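Local coordinates for Ufm1-specific protease (Caenorhabditis elegans, PDB 5EJJ), which is a thiol protease that cleaves the peptide bond at the C-terminal glycine of the ubiquitin-like modifier Ufm1, and is needed to localise certain odorant receptors to olfactory cilia, at residues 128-133 and 197-202; 162-167 and 202-207; 169-174 and 183-188; 242-247 and 290-295; 265-270 and 301-306. One frame throughout, in Å; residues are numbered along the deposited sequence.

How the contacts relate
Contacts 1, 4 and 5 are buried, while contacts 2 and 3 lie at the surface. Contacts 1 and 2 share strand 199-205 and Phe202, the first pairing it in parallel and the second antiparallel. Contact 3 sits at the edge of the same sheet, where a tyrosine hydroxyl meets the outermost strand 171-173. Contact 4 leaves from the opposite outermost strand, 235-247, and bridges to the two-stranded sheet. Contact 5 packs a helix on that small sheet, about 8 Å from contact 4 between centres. Chemistry changes with place. Contacts 1 and 2 rest on backbone bonds and apolar side chains, and contacts 4 and 5 on buried polar and charged groups. All five lie away from the active-site cysteine.

Contact 1 (128-133 and 197-202); sequences SCVSRV and KDVIEF
Cys129 and Ile200 point to one face of the sheet, and Val130 and Val199 to the other. On the first face the Cys129 sulfur lies near two apolar groups. Cys129 SG is 4.2 Å from Ile200 CD1 and 4.1 Å from Phe202 CE1. The sulfur meets the Phe202 ring obliquely, with Cys129 SG 5.3 Å from the ring centroid, a sulfur-aromatic contact. Val130 O lies at the edge of the Phe202 ring. Phe245 and Ala247 also touch Cys129 on this face.

The two segments are parallel neighbours in a mixed five-stranded sheet, on strands 127-139 and 199-205. Four backbone hydrogen bonds join them. The straightest is Phe202 N to Val130 O, 2.8 Å and 176°, nearly along the C=O axis. Ile200 N instead meets Ser128 O from above the carbonyl plane, at 3.1 Å.

On the other face Val130 and Val199 cross obliquely, their CG1 atoms 3.5 Å apart. Val130 CG1 takes the crowded position between the backbone N and the carbonyl carbon (chi1 59°), and from there it meets Val199 CG1. The polar ends here look elsewhere: Ser128 OG bonds to Pro195 O, and Glu201 OE1 to Ser345 OG.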
# COMPACT_ATOMS: atom_id res chain seq x y z
N SER A 128 12.25 4.45 3.32
CA SER A 128 11.51 5.70 3.24
C SER A 128 11.93 6.66 4.34
O SER A 128 11.72 6.35 5.51
CB SER A 128 10.01 5.44 3.41
OG SER A 128 9.47 4.87 2.24
N CYS A 129 12.51 7.81 3.99
CA CYS A 129 12.70 8.91 4.95
C CYS A 129 11.42 9.72 5.07
O CYS A 129 10.78 9.98 4.06
CB CYS A 129 13.78 9.85 4.48
SG CYS A 129 15.32 9.03 4.16
N VAL A 130 11.06 10.15 6.27
CA VAL A 130 9.82 10.90 6.43
C VAL A 130 9.93 12.02 7.48
O VAL A 130 10.70 11.93 8.42
CB VAL A 130 8.69 9.93 6.80
CG1 VAL A 130 9.03 9.21 8.05
CG2 VAL A 130 7.38 10.64 6.96
N SER A 131 9.18 13.11 7.30
CA SER A 131 9.11 14.17 8.30
C SER A 131 7.77 14.88 8.22
O SER A 131 7.13 14.84 7.17
CB SER A 131 10.27 15.16 8.14
OG SER A 131 10.20 15.82 6.89
N ARG A 132 7.31 15.46 9.33
CA ARG A 132 6.14 16.34 9.31
C ARG A 132 6.61 17.72 8.94
O ARG A 132 7.66 18.20 9.41
CB ARG A 132 5.50 16.45 10.67
CG ARG A 132 4.44 15.48 10.91
CD ARG A 132 3.44 16.02 11.92
NE ARG A 132 2.10 15.81 11.40
CZ ARG A 132 0.99 16.28 11.95
NH1 ARG A 132 1.10 17.00 13.08
NH2 ARG A 132 -0.20 16.05 11.38
N VAL A 133 5.84 18.36 8.08
CA VAL A 133 6.19 19.69 7.63
C VAL A 133 4.91 20.49 7.59
O VAL A 133 3.87 19.95 7.21
CB VAL A 133 6.75 19.65 6.23
CG1 VAL A 133 7.06 21.03 5.81
CG2 VAL A 133 8.00 18.80 6.18
N LYS A 197 7.95 -0.16 4.98
CA LYS A 197 8.09 -0.39 6.41
C LYS A 197 9.47 -0.10 7.00
O LYS A 197 9.64 -0.11 8.21
CB LYS A 197 7.67 -1.82 6.76
CG LYS A 197 8.56 -2.91 6.17
CD LYS A 197 8.11 -4.32 6.60
CE LYS A 197 8.81 -4.77 7.88
NZ LYS A 197 10.26 -5.12 7.68
N ASP A 198 10.48 0.15 6.17
CA ASP A 198 11.75 0.58 6.74
C ASP A 198 11.88 2.10 6.66
O ASP A 198 12.17 2.66 5.60
CB ASP A 198 12.94 -0.14 6.10
CG ASP A 198 12.77 -1.64 6.13
OD1 ASP A 198 11.88 -2.10 6.89
OD2 ASP A 198 13.48 -2.36 5.38
N VAL A 199 11.66 2.75 7.81
CA VAL A 199 11.39 4.17 7.87
C VAL A 199 12.37 4.88 8.79
O VAL A 199 12.40 4.58 9.97
CB VAL A 199 10.00 4.41 8.45
CG1 VAL A 199 9.71 5.86 8.54
CG2 VAL A 199 8.95 3.75 7.60
N ILE A 200 13.16 5.81 8.25
CA ILE A 200 13.98 6.73 9.05
C ILE A 200 13.23 8.07 9.25
O ILE A 200 13.15 8.88 8.32
CB ILE A 200 15.32 7.03 8.33
CG1 ILE A 200 15.98 5.75 7.84
CG2 ILE A 200 16.29 7.79 9.21
CD1 ILE A 200 15.81 5.53 6.37
N GLU A 201 12.69 8.30 10.45
CA GLU A 201 11.97 9.54 10.75
C GLU A 201 12.88 10.73 11.09
O GLU A 201 13.77 10.58 11.91
CB GLU A 201 11.02 9.30 11.90
CG GLU A 201 10.19 10.49 12.31
CD GLU A 201 8.91 10.06 13.06
OE1 GLU A 201 8.58 10.73 14.07
OE2 GLU A 201 8.24 9.08 12.63
N PHE A 202 12.65 11.90 10.49
CA PHE A 202 13.39 13.14 10.82
C PHE A 202 12.51 14.27 11.34
O PHE A 202 11.29 14.27 11.17
CB PHE A 202 14.14 13.71 9.63
CG PHE A 202 15.19 12.82 9.06
CD1 PHE A 202 14.83 11.68 8.35
CD2 PHE A 202 16.53 13.16 9.15
CE1 PHE A 202 15.80 10.88 7.76
CE2 PHE A 202 17.52 12.37 8.57
CZ PHE A 202 17.15 11.23 7.88

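Contact 2 (162-167 and 202-207); sequences FTYLNA and FTAMQS
Four backbone hydrogen bonds make the first shell, two each for the pairs Thr163-Met205 and Leu165-Thr203. Met205 N reaches Thr163 O at 2.8 Å, nearly along the C=O axis. Leu165 N meets Thr203 O in the carbonyl plane, on a lone pair, at 3.0 Å.

Side chains fill both faces. On one, Met205 bends at its last torsion (chi3 -40°), so that its CE lies 3.7 Å from Leu165 CB and 4.0 Å from Thr163 CG2. On the other, Ala204 CB meets the Tyr164 ring obliquely, 3.7 Å from CD2. The Phe202 ring lies alongside the strand 163-166. Phe202 CD2 is 3.9 Å from Tyr164 CB, Asn166 CB sits over one face, and Leu165 N lies in plane at the edge. An alanine at Phe202 would remove this ring and would probably loosen the packing of Tyr164 and Asn166 against strand 199-205.

Further out, Asn166 ND2 bonds to Glu201 O. Phe162 has Tyr164 OH in plane at its ring edge and packs edge-to-face with Phe264. Leu171 and Ile173, on the next strand, also touch Phe202. The arrangement is that of a mixed beta sheet, in which strand 199-205 has an antiparallel neighbour in 163-166 and a parallel one in 127-139.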
# COMPACT_ATOMS: atom_id res chain seq x y z
N PHE A 162 15.60 24.22 4.23
CA PHE A 162 15.19 23.36 5.34
C PHE A 162 16.31 22.40 5.73
O PHE A 162 17.20 22.09 4.94
CB PHE A 162 13.97 22.54 4.97
CG PHE A 162 12.76 23.34 4.62
CD1 PHE A 162 12.69 24.69 4.92
CD2 PHE A 162 11.68 22.74 4.00
CE1 PHE A 162 11.55 25.41 4.60
CE2 PHE A 162 10.54 23.45 3.68
CZ PHE A 162 10.48 24.79 3.98
N THR A 163 16.23 21.89 6.95
CA THR A 163 17.21 20.96 7.49
C THR A 163 16.45 19.83 8.15
O THR A 163 15.42 20.04 8.81
CB THR A 163 18.06 21.67 8.54
OG1 THR A 163 18.88 22.64 7.89
CG2 THR A 163 18.95 20.68 9.31
N TYR A 164 16.91 18.60 7.94
CA TYR A 164 16.21 17.47 8.52
C TYR A 164 17.17 16.76 9.46
O TYR A 164 18.33 16.52 9.13
CB TYR A 164 15.68 16.51 7.44
CG TYR A 164 14.83 17.18 6.37
CD1 TYR A 164 15.43 17.77 5.26
CD2 TYR A 164 13.43 17.22 6.48
CE1 TYR A 164 14.67 18.38 4.29
CE2 TYR A 164 12.66 17.83 5.51
CZ TYR A 164 13.30 18.41 4.43
OH TYR A 164 12.54 19.00 3.45
N LEU A 165 16.66 16.41 10.63
CA LEU A 165 17.52 15.96 11.69
C LEU A 165 16.94 14.74 12.40
O LEU A 165 15.78 14.75 12.78
CB LEU A 165 17.67 17.10 12.67
CG LEU A 165 18.82 16.92 13.65
CD1 LEU A 165 20.14 17.35 12.97
CD2 LEU A 165 18.50 17.67 14.96
N ASN A 166 17.76 13.70 12.55
CA ASN A 166 17.39 12.55 13.39
C ASN A 166 18.37 12.52 14.54
O ASN A 166 19.58 12.39 14.32
CB ASN A 166 17.46 11.23 12.61
CG ASN A 166 17.15 10.01 13.50
OD1 ASN A 166 17.97 9.61 14.33
ND2 ASN A 166 15.98 9.41 13.33
N ALA A 167 17.87 12.62 15.76
CA ALA A 167 18.75 12.76 16.92
C ALA A 167 19.23 11.43 17.47
O ALA A 167 20.40 11.31 17.87
CB ALA A 167 18.08 13.59 18.00
N PHE A 202 12.65 11.90 10.49
CA PHE A 202 13.39 13.14 10.82
C PHE A 202 12.51 14.27 11.34
O PHE A 202 11.29 14.27 11.17
CB PHE A 202 14.14 13.71 9.63
CG PHE A 202 15.19 12.82 9.06
CD1 PHE A 202 14.83 11.68 8.35
CD2 PHE A 202 16.53 13.16 9.15
CE1 PHE A 202 15.80 10.88 7.76
CE2 PHE A 202 17.52 12.37 8.57
CZ PHE A 202 17.15 11.23 7.88
N THR A 203 13.16 15.25 11.96
CA THR A 203 12.47 16.47 12.36
C THR A 203 12.84 17.56 11.37
O THR A 203 14.03 17.79 11.11
CB THR A 203 12.85 16.89 13.77
OG1 THR A 203 12.20 16.02 14.70
CG2 THR A 203 12.36 18.30 14.02
N ALA A 204 11.84 18.20 10.77
CA ALA A 204 12.14 19.21 9.76
C ALA A 204 12.22 20.59 10.41
O ALA A 204 11.37 20.97 11.24
CB ALA A 204 11.13 19.20 8.63
N MET A 205 13.26 21.33 10.03
CA MET A 205 13.59 22.56 10.73
C MET A 205 13.95 23.66 9.77
O MET A 205 14.22 23.42 8.60
CB MET A 205 14.73 22.29 11.68
CG MET A 205 14.30 21.36 12.76
SD MET A 205 15.61 20.94 13.88
CE MET A 205 16.98 20.73 12.75
N GLN A 206 13.99 24.88 10.28
CA GLN A 206 14.30 26.02 9.46
C GLN A 206 15.09 27.03 10.30
O GLN A 206 14.98 27.04 11.54
CB GLN A 206 12.98 26.61 9.03
CG GLN A 206 13.04 27.68 8.04
CD GLN A 206 11.68 28.26 7.81
OE1 GLN A 206 10.78 28.09 8.65
NE2 GLN A 206 11.50 28.92 6.68
N SER A 207 15.88 27.87 9.63
CA SER A 207 16.60 28.97 10.28
C SER A 207 15.62 29.90 11.03
O SER A 207 14.53 30.20 10.52
CB SER A 207 17.41 29.74 9.24
OG SER A 207 18.03 30.90 9.78

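Contact 3 (169-174 and 183-188); sequences HGLVIR and QKYLDK
The tight part of this contact is the tip of Tyr185. Tyr185 OH accepts a hydrogen bond from Val172 N, 2.8 Å long and nearly straight at 169°. Val172 N lies in the plane of the ring, at its edge. Tyr185 OH is also 3.3 Å from Leu171 CA. Leu171 and Tyr185 slide past each other in opposite directions, with Leu171 CD2 3.9 Å from Tyr185 CZ. Tyr185 holds CG anti to its backbone N (chi1 -172°), which sends the ring toward the strand.

Strand 171-173 is an outermost strand of the five-stranded sheet, so a side chain, not another strand, takes the Val172 N-H. Gly170 and Leu171 both face Asn166 on the neighbouring strand 163-166, a G1 beta bulge, and Gly170 has the positive phi (63°) of such a bulge. On the other side a type I turn from Lys184 to Asp187 carries Tyr185. It is closed by Asp187 N to Lys184 O, at 3.1 Å.

The loose side is at His169 and Lys188, both exposed. His169 ND1 and Lys188 NZ stay 4.2 Å apart, so the two groups are near but not joined. The His169 ring packs edge-to-face with Phe189.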
# COMPACT_ATOMS: atom_id res chain seq x y z
N HIS A 169 20.27 9.05 16.04
CA HIS A 169 21.33 8.48 15.24
C HIS A 169 22.29 9.54 14.75
O HIS A 169 23.25 9.24 14.05
CB HIS A 169 20.76 7.73 14.05
CG HIS A 169 19.93 6.55 14.41
ND1 HIS A 169 20.47 5.31 14.68
CD2 HIS A 169 18.59 6.40 14.53
CE1 HIS A 169 19.50 4.46 14.95
NE2 HIS A 169 18.34 5.10 14.87
N GLY A 170 22.03 10.80 15.10
CA GLY A 170 22.95 11.86 14.73
C GLY A 170 23.06 12.04 13.23
O GLY A 170 24.14 12.15 12.65
N LEU A 171 21.89 12.06 12.60
CA LEU A 171 21.76 12.19 11.16
C LEU A 171 21.28 13.59 10.83
O LEU A 171 20.33 14.10 11.45
CB LEU A 171 20.76 11.16 10.66
CG LEU A 171 21.25 9.73 10.87
CD1 LEU A 171 20.26 8.73 10.33
CD2 LEU A 171 22.59 9.62 10.18
N VAL A 172 21.93 14.21 9.86
CA VAL A 172 21.48 15.51 9.41
C VAL A 172 21.46 15.59 7.88
O VAL A 172 22.47 15.33 7.22
CB VAL A 172 22.28 16.67 10.10
CG1 VAL A 172 23.77 16.49 9.94
CG2 VAL A 172 21.89 18.02 9.56
N ILE A 173 20.30 15.91 7.32
CA ILE A 173 20.22 16.27 5.91
C ILE A 173 19.98 17.77 5.77
O ILE A 173 19.09 18.34 6.41
CB ILE A 173 19.14 15.47 5.16
CG1 ILE A 173 19.35 13.98 5.36
CG2 ILE A 173 19.17 15.79 3.65
CD1 ILE A 173 18.09 13.20 5.19
N ARG A 174 20.79 18.40 4.93
CA ARG A 174 20.88 19.85 4.88
C ARG A 174 21.61 20.13 3.61
O ARG A 174 22.32 19.27 3.12
CB ARG A 174 21.71 20.33 6.06
CG ARG A 174 21.45 21.76 6.55
CD ARG A 174 22.58 22.25 7.48
NE ARG A 174 23.87 21.91 6.86
CZ ARG A 174 24.65 20.88 7.22
NH1 ARG A 174 24.31 20.08 8.23
NH2 ARG A 174 25.78 20.67 6.55
N GLN A 183 29.53 10.32 1.47
CA GLN A 183 29.10 9.13 0.74
C GLN A 183 28.45 8.05 1.61
O GLN A 183 28.64 8.01 2.82
CB GLN A 183 30.29 8.54 0.00
CG GLN A 183 30.95 9.53 -0.93
CD GLN A 183 30.00 9.95 -2.04
OE1 GLN A 183 29.19 9.14 -2.50
NE2 GLN A 183 30.09 11.22 -2.46
N LYS A 184 27.66 7.18 0.98
CA LYS A 184 27.04 6.05 1.68
C LYS A 184 26.31 6.44 2.98
O LYS A 184 26.21 5.64 3.92
CB LYS A 184 28.10 4.98 1.98
CG LYS A 184 29.11 4.82 0.86
CD LYS A 184 29.01 3.47 0.18
CE LYS A 184 29.64 3.52 -1.22
NZ LYS A 184 28.63 3.25 -2.32
N TYR A 185 25.77 7.66 2.99
CA TYR A 185 25.37 8.31 4.22
C TYR A 185 24.37 7.54 5.08
O TYR A 185 24.42 7.63 6.29
CB TYR A 185 24.94 9.77 3.97
CG TYR A 185 24.71 10.56 5.25
CD1 TYR A 185 23.42 10.85 5.68
CD2 TYR A 185 25.76 11.01 6.02
CE1 TYR A 185 23.19 11.56 6.84
CE2 TYR A 185 25.54 11.73 7.19
CZ TYR A 185 24.24 12.00 7.60
OH TYR A 185 23.99 12.71 8.77
N LEU A 186 23.46 6.77 4.48
CA LEU A 186 22.55 5.97 5.32
C LEU A 186 22.56 4.47 5.05
O LEU A 186 21.62 3.76 5.47
CB LEU A 186 21.09 6.45 5.25
CG LEU A 186 20.61 7.85 5.62
CD1 LEU A 186 20.94 8.77 4.48
CD2 LEU A 186 19.11 7.82 5.82
N ASP A 187 23.62 3.99 4.38
CA ASP A 187 23.70 2.59 3.97
C ASP A 187 23.36 1.61 5.08
O ASP A 187 22.67 0.62 4.84
CB ASP A 187 25.06 2.29 3.40
CG ASP A 187 25.23 2.83 2.01
OD1 ASP A 187 24.38 3.65 1.61
OD2 ASP A 187 26.19 2.43 1.32
N LYS A 188 23.84 1.90 6.28
CA LYS A 188 23.47 1.12 7.46
C LYS A 188 21.95 0.88 7.53
O LYS A 188 21.51 -0.20 7.94
CB LYS A 188 24.00 1.81 8.73
CG LYS A 188 23.26 1.42 10.01
CD LYS A 188 23.99 1.87 11.27
CE LYS A 188 24.07 3.40 11.41
NZ LYS A 188 24.02 3.87 12.85

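Contact 4 (242-247 and 290-295); sequences EVVFPA and SATYLP
The carboxylate of Glu242 is the flat group at the centre of this contact. Thr292 OG1 gives a hydrogen bond to Glu242 OE1 at 2.7 Å, from above the carboxylate plane (29° out of it). A water also donates to Glu242 OE1, at 2.9 Å. The same water accepts from Thr292 N at 2.8 Å, so the threonine grips one carboxylate oxygen both directly and through water. The second oxygen, OE2, looks elsewhere: it bonds to Ser347 OG and weakly to His344 N and Leu343 N. The Glu242 chain is extended beyond CG, which carries the carboxylate across to Thr292. Thr292 has OG1 anti to its carbonyl carbon (chi1 -50°), which turns the hydroxyl to Glu242.

No backbone hydrogen bond joins the two segments. Strand 235-247 is an outermost strand of the five-stranded sheet, and 289-293 belongs to a separate antiparallel pair with 302-306. The two strand axes approach to 7.3 Å, at 31° to each other. Side chains and water span the gap between the sheets.

A second water donates to Glu242 O, at 2.9 Å, and to Ser290 OG, at 2.7 Å. Ser290 OG also bonds to Gln305 OE1. Ser290 CB lies against the strand, 3.5 Å from Glu242 N. Val244 meets Thr292 tip to tip, with Val244 CG2 3.6 Å from Thr292 OG1. Arg267 NH2 makes a weak hydrogen bond to Thr292 OG1, and its nearby charge would be expected to favour the ionised form of the buried Glu242.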
# COMPACT_ATOMS: atom_id res chain seq x y z
N GLU A 242 2.82 14.60 6.31
CA GLU A 242 4.00 13.80 5.99
C GLU A 242 4.69 14.34 4.77
O GLU A 242 4.05 14.87 3.87
CB GLU A 242 3.59 12.38 5.62
CG GLU A 242 2.95 11.55 6.72
CD GLU A 242 2.69 10.07 6.29
OE1 GLU A 242 2.30 9.83 5.10
OE2 GLU A 242 2.90 9.16 7.14
N VAL A 243 6.01 14.19 4.73
CA VAL A 243 6.72 14.27 3.47
C VAL A 243 7.71 13.10 3.41
O VAL A 243 8.62 13.01 4.23
CB VAL A 243 7.45 15.59 3.30
CG1 VAL A 243 8.17 15.62 1.98
CG2 VAL A 243 6.48 16.74 3.37
N VAL A 244 7.50 12.21 2.44
CA VAL A 244 8.24 10.95 2.34
C VAL A 244 9.12 10.93 1.11
O VAL A 244 8.65 11.23 0.01
CB VAL A 244 7.29 9.77 2.20
CG1 VAL A 244 8.06 8.51 2.30
CG2 VAL A 244 6.23 9.83 3.27
N PHE A 245 10.39 10.60 1.28
CA PHE A 245 11.31 10.43 0.15
C PHE A 245 12.21 9.20 0.33
O PHE A 245 12.59 8.86 1.45
CB PHE A 245 12.13 11.69 -0.07
CG PHE A 245 13.06 12.04 1.06
CD1 PHE A 245 12.61 12.78 2.14
CD2 PHE A 245 14.41 11.69 1.01
CE1 PHE A 245 13.48 13.15 3.17
CE2 PHE A 245 15.29 12.05 2.04
CZ PHE A 245 14.82 12.78 3.12
N PRO A 246 12.54 8.52 -0.78
CA PRO A 246 13.34 7.30 -0.72
C PRO A 246 14.81 7.48 -0.35
O PRO A 246 15.48 8.35 -0.88
CB PRO A 246 13.23 6.74 -2.14
CG PRO A 246 12.83 7.87 -2.95
CD PRO A 246 11.95 8.69 -2.12
N ALA A 247 15.28 6.63 0.56
CA ALA A 247 16.69 6.44 0.90
C ALA A 247 17.19 5.17 0.21
O ALA A 247 16.85 4.06 0.65
CB ALA A 247 16.82 6.28 2.38
N SER A 290 -2.60 14.58 4.69
CA SER A 290 -1.53 13.89 3.98
C SER A 290 -1.56 12.37 4.12
O SER A 290 -1.56 11.84 5.23
CB SER A 290 -0.18 14.42 4.43
OG SER A 290 0.32 15.30 3.44
N ALA A 291 -1.55 11.69 2.98
CA ALA A 291 -1.51 10.23 2.96
C ALA A 291 -0.41 9.69 2.07
O ALA A 291 -0.01 10.33 1.09
CB ALA A 291 -2.87 9.67 2.53
N THR A 292 0.07 8.50 2.41
CA THR A 292 0.99 7.74 1.57
C THR A 292 0.42 6.32 1.41
O THR A 292 -0.10 5.74 2.37
CB THR A 292 2.39 7.65 2.20
OG1 THR A 292 2.82 8.96 2.57
CG2 THR A 292 3.36 7.10 1.22
N TYR A 293 0.49 5.78 0.20
CA TYR A 293 -0.04 4.47 -0.10
C TYR A 293 0.99 3.67 -0.86
O TYR A 293 1.93 4.22 -1.43
CB TYR A 293 -1.26 4.58 -0.99
CG TYR A 293 -2.36 5.40 -0.41
CD1 TYR A 293 -2.44 6.76 -0.67
CD2 TYR A 293 -3.33 4.82 0.37
CE1 TYR A 293 -3.46 7.52 -0.13
CE2 TYR A 293 -4.35 5.56 0.90
CZ TYR A 293 -4.41 6.90 0.66
OH TYR A 293 -5.44 7.62 1.21
N LEU A 294 0.78 2.36 -0.87
CA LEU A 294 1.50 1.46 -1.77
C LEU A 294 0.42 0.67 -2.46
O LEU A 294 0.02 -0.37 -1.97
CB LEU A 294 2.38 0.51 -0.98
CG LEU A 294 3.11 -0.54 -1.82
CD1 LEU A 294 3.85 0.16 -2.91
CD2 LEU A 294 4.09 -1.30 -0.96
N PRO A 295 -0.09 1.19 -3.58
CA PRO A 295 -1.15 0.49 -4.30
C PRO A 295 -0.75 -0.92 -4.64
O PRO A 295 0.44 -1.21 -4.68
CB PRO A 295 -1.31 1.32 -5.57
CG PRO A 295 -0.98 2.70 -5.12
CD PRO A 295 0.19 2.50 -4.17
O HOH W 1 2.38 17.06 2.97
O HOH W 2 0.18 7.92 5.11

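Contact 5 (265-270 and 301-306); sequences NRRANN and LLHLQL
This is a buried, polar helix-on-strand contact. Residues 265-270 of helix 253-280 lie against strand 302-306; the axes of these segments come within 7.9 Å and cross at -40°. Arg267 has the largest share of it. Its chain bends at chi2 and brings the guanidinium over the strand. Arg267 NH1 gives a hydrogen bond to Gln305 OE1, 2.8 Å long, nearly along the C=O axis and in the guanidinium plane. The Gln305 amide stands at about 90° to that plane. His303 CB lies over one face of the guanidinium, 3.3 Å from Arg267 NH2, which sits at the edge of the histidine ring. The same NH1 bonds to Ala291 O on the partner strand, so one arginine holds both strands. A leucine in place of Arg267 would lose both bonds and would probably leave Gln305 OE1 and Ala291 O less well satisfied.

One turn on, Asn270 OD1 accepts from Gln305 N at 3.1 Å, almost straight (173°). Outside the segments, Asn270 ND2 bonds to Ser67 OG, His303 NE2 to Ser70 OG and Gln305 OE1 to Ser290 OG. The arrangement is that of an alpha helix packed on a two-stranded antiparallel beta hairpin, strands 289-293 and 302-306.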
# COMPACT_ATOMS: atom_id res chain seq x y z
N ASN A 265 8.56 19.77 -2.42
CA ASN A 265 7.92 20.59 -3.43
C ASN A 265 6.73 19.91 -4.10
O ASN A 265 5.75 20.57 -4.41
CB ASN A 265 8.92 21.11 -4.46
CG ASN A 265 10.01 22.00 -3.85
OD1 ASN A 265 9.91 22.46 -2.71
ND2 ASN A 265 11.06 22.24 -4.63
N ARG A 266 6.79 18.59 -4.27
CA ARG A 266 5.70 17.87 -4.92
C ARG A 266 4.46 17.84 -4.04
O ARG A 266 3.34 17.97 -4.52
CB ARG A 266 6.13 16.45 -5.27
CG ARG A 266 7.20 16.39 -6.34
CD ARG A 266 7.38 15.03 -6.88
NE ARG A 266 8.35 15.02 -7.96
CZ ARG A 266 8.85 13.92 -8.51
NH1 ARG A 266 8.49 12.72 -8.09
NH2 ARG A 266 9.73 14.00 -9.49
N ARG A 267 4.67 17.65 -2.75
CA ARG A 267 3.55 17.69 -1.82
C ARG A 267 2.86 19.05 -1.81
O ARG A 267 1.65 19.12 -1.65
CB ARG A 267 4.04 17.37 -0.42
CG ARG A 267 4.36 15.94 -0.16
CD ARG A 267 3.12 15.23 0.31
NE ARG A 267 3.42 13.82 0.54
CZ ARG A 267 2.50 12.91 0.85
NH1 ARG A 267 1.22 13.24 0.96
NH2 ARG A 267 2.89 11.65 1.03
N ALA A 268 3.64 20.13 -1.92
CA ALA A 268 3.04 21.46 -1.95
C ALA A 268 2.23 21.63 -3.24
O ALA A 268 1.08 22.02 -3.19
CB ALA A 268 4.09 22.53 -1.83
N ASN A 269 2.83 21.32 -4.38
CA ASN A 269 2.13 21.36 -5.64
C ASN A 269 0.86 20.51 -5.63
O ASN A 269 -0.16 20.89 -6.20
CB ASN A 269 3.04 20.90 -6.77
CG ASN A 269 4.27 21.81 -6.93
OD1 ASN A 269 4.25 22.98 -6.56
ND2 ASN A 269 5.34 21.25 -7.50
N ASN A 270 0.92 19.36 -4.98
CA ASN A 270 -0.23 18.48 -4.87
C ASN A 270 -1.34 19.13 -4.07
O ASN A 270 -2.49 19.02 -4.44
CB ASN A 270 0.16 17.16 -4.22
CG ASN A 270 -0.76 16.01 -4.65
OD1 ASN A 270 -1.76 15.71 -3.99
ND2 ASN A 270 -0.42 15.38 -5.77
N LEU A 301 6.08 4.21 -3.82
CA LEU A 301 4.91 4.73 -3.12
C LEU A 301 4.14 5.76 -3.92
O LEU A 301 4.63 6.26 -4.93
CB LEU A 301 5.35 5.33 -1.78
CG LEU A 301 6.06 4.37 -0.83
CD1 LEU A 301 6.75 5.11 0.29
CD2 LEU A 301 5.06 3.36 -0.27
N LEU A 302 2.92 6.06 -3.47
CA LEU A 302 2.05 7.07 -4.07
C LEU A 302 1.71 8.08 -2.99
O LEU A 302 1.32 7.71 -1.88
CB LEU A 302 0.75 6.42 -4.53
CG LEU A 302 -0.44 7.30 -4.93
CD1 LEU A 302 -0.24 7.99 -6.25
CD2 LEU A 302 -1.63 6.44 -5.05
N HIS A 303 1.84 9.37 -3.31
CA HIS A 303 1.77 10.42 -2.31
C HIS A 303 0.65 11.38 -2.63
O HIS A 303 0.60 11.92 -3.72
CB HIS A 303 3.07 11.18 -2.26
CG HIS A 303 4.27 10.31 -2.26
ND1 HIS A 303 5.02 10.08 -1.13
CD2 HIS A 303 4.86 9.61 -3.26
CE1 HIS A 303 6.02 9.28 -1.43
NE2 HIS A 303 5.95 8.98 -2.72
N LEU A 304 -0.25 11.62 -1.69
CA LEU A 304 -1.41 12.41 -2.01
C LEU A 304 -1.84 13.28 -0.84
O LEU A 304 -1.80 12.85 0.32
CB LEU A 304 -2.57 11.51 -2.41
CG LEU A 304 -2.40 10.61 -3.64
CD1 LEU A 304 -3.57 9.68 -3.74
CD2 LEU A 304 -2.25 11.45 -4.89
N GLN A 305 -2.23 14.50 -1.18
CA GLN A 305 -2.93 15.39 -0.27
C GLN A 305 -4.41 15.13 -0.52
O GLN A 305 -4.88 15.24 -1.66
CB GLN A 305 -2.60 16.83 -0.61
CG GLN A 305 -1.13 17.08 -0.60
CD GLN A 305 -0.56 16.78 0.75
OE1 GLN A 305 0.13 15.78 0.94
NE2 GLN A 305 -0.89 17.62 1.73
N LEU A 306 -5.13 14.73 0.53
CA LEU A 306 -6.53 14.32 0.40
C LEU A 306 -7.53 15.38 0.88
O LEU A 306 -7.40 15.92 1.99
CB LEU A 306 -6.76 13.03 1.16
CG LEU A 306 -6.01 11.83 0.62
CD1 LEU A 306 -6.25 10.67 1.53
CD2 LEU A 306 -6.48 11.53 -0.78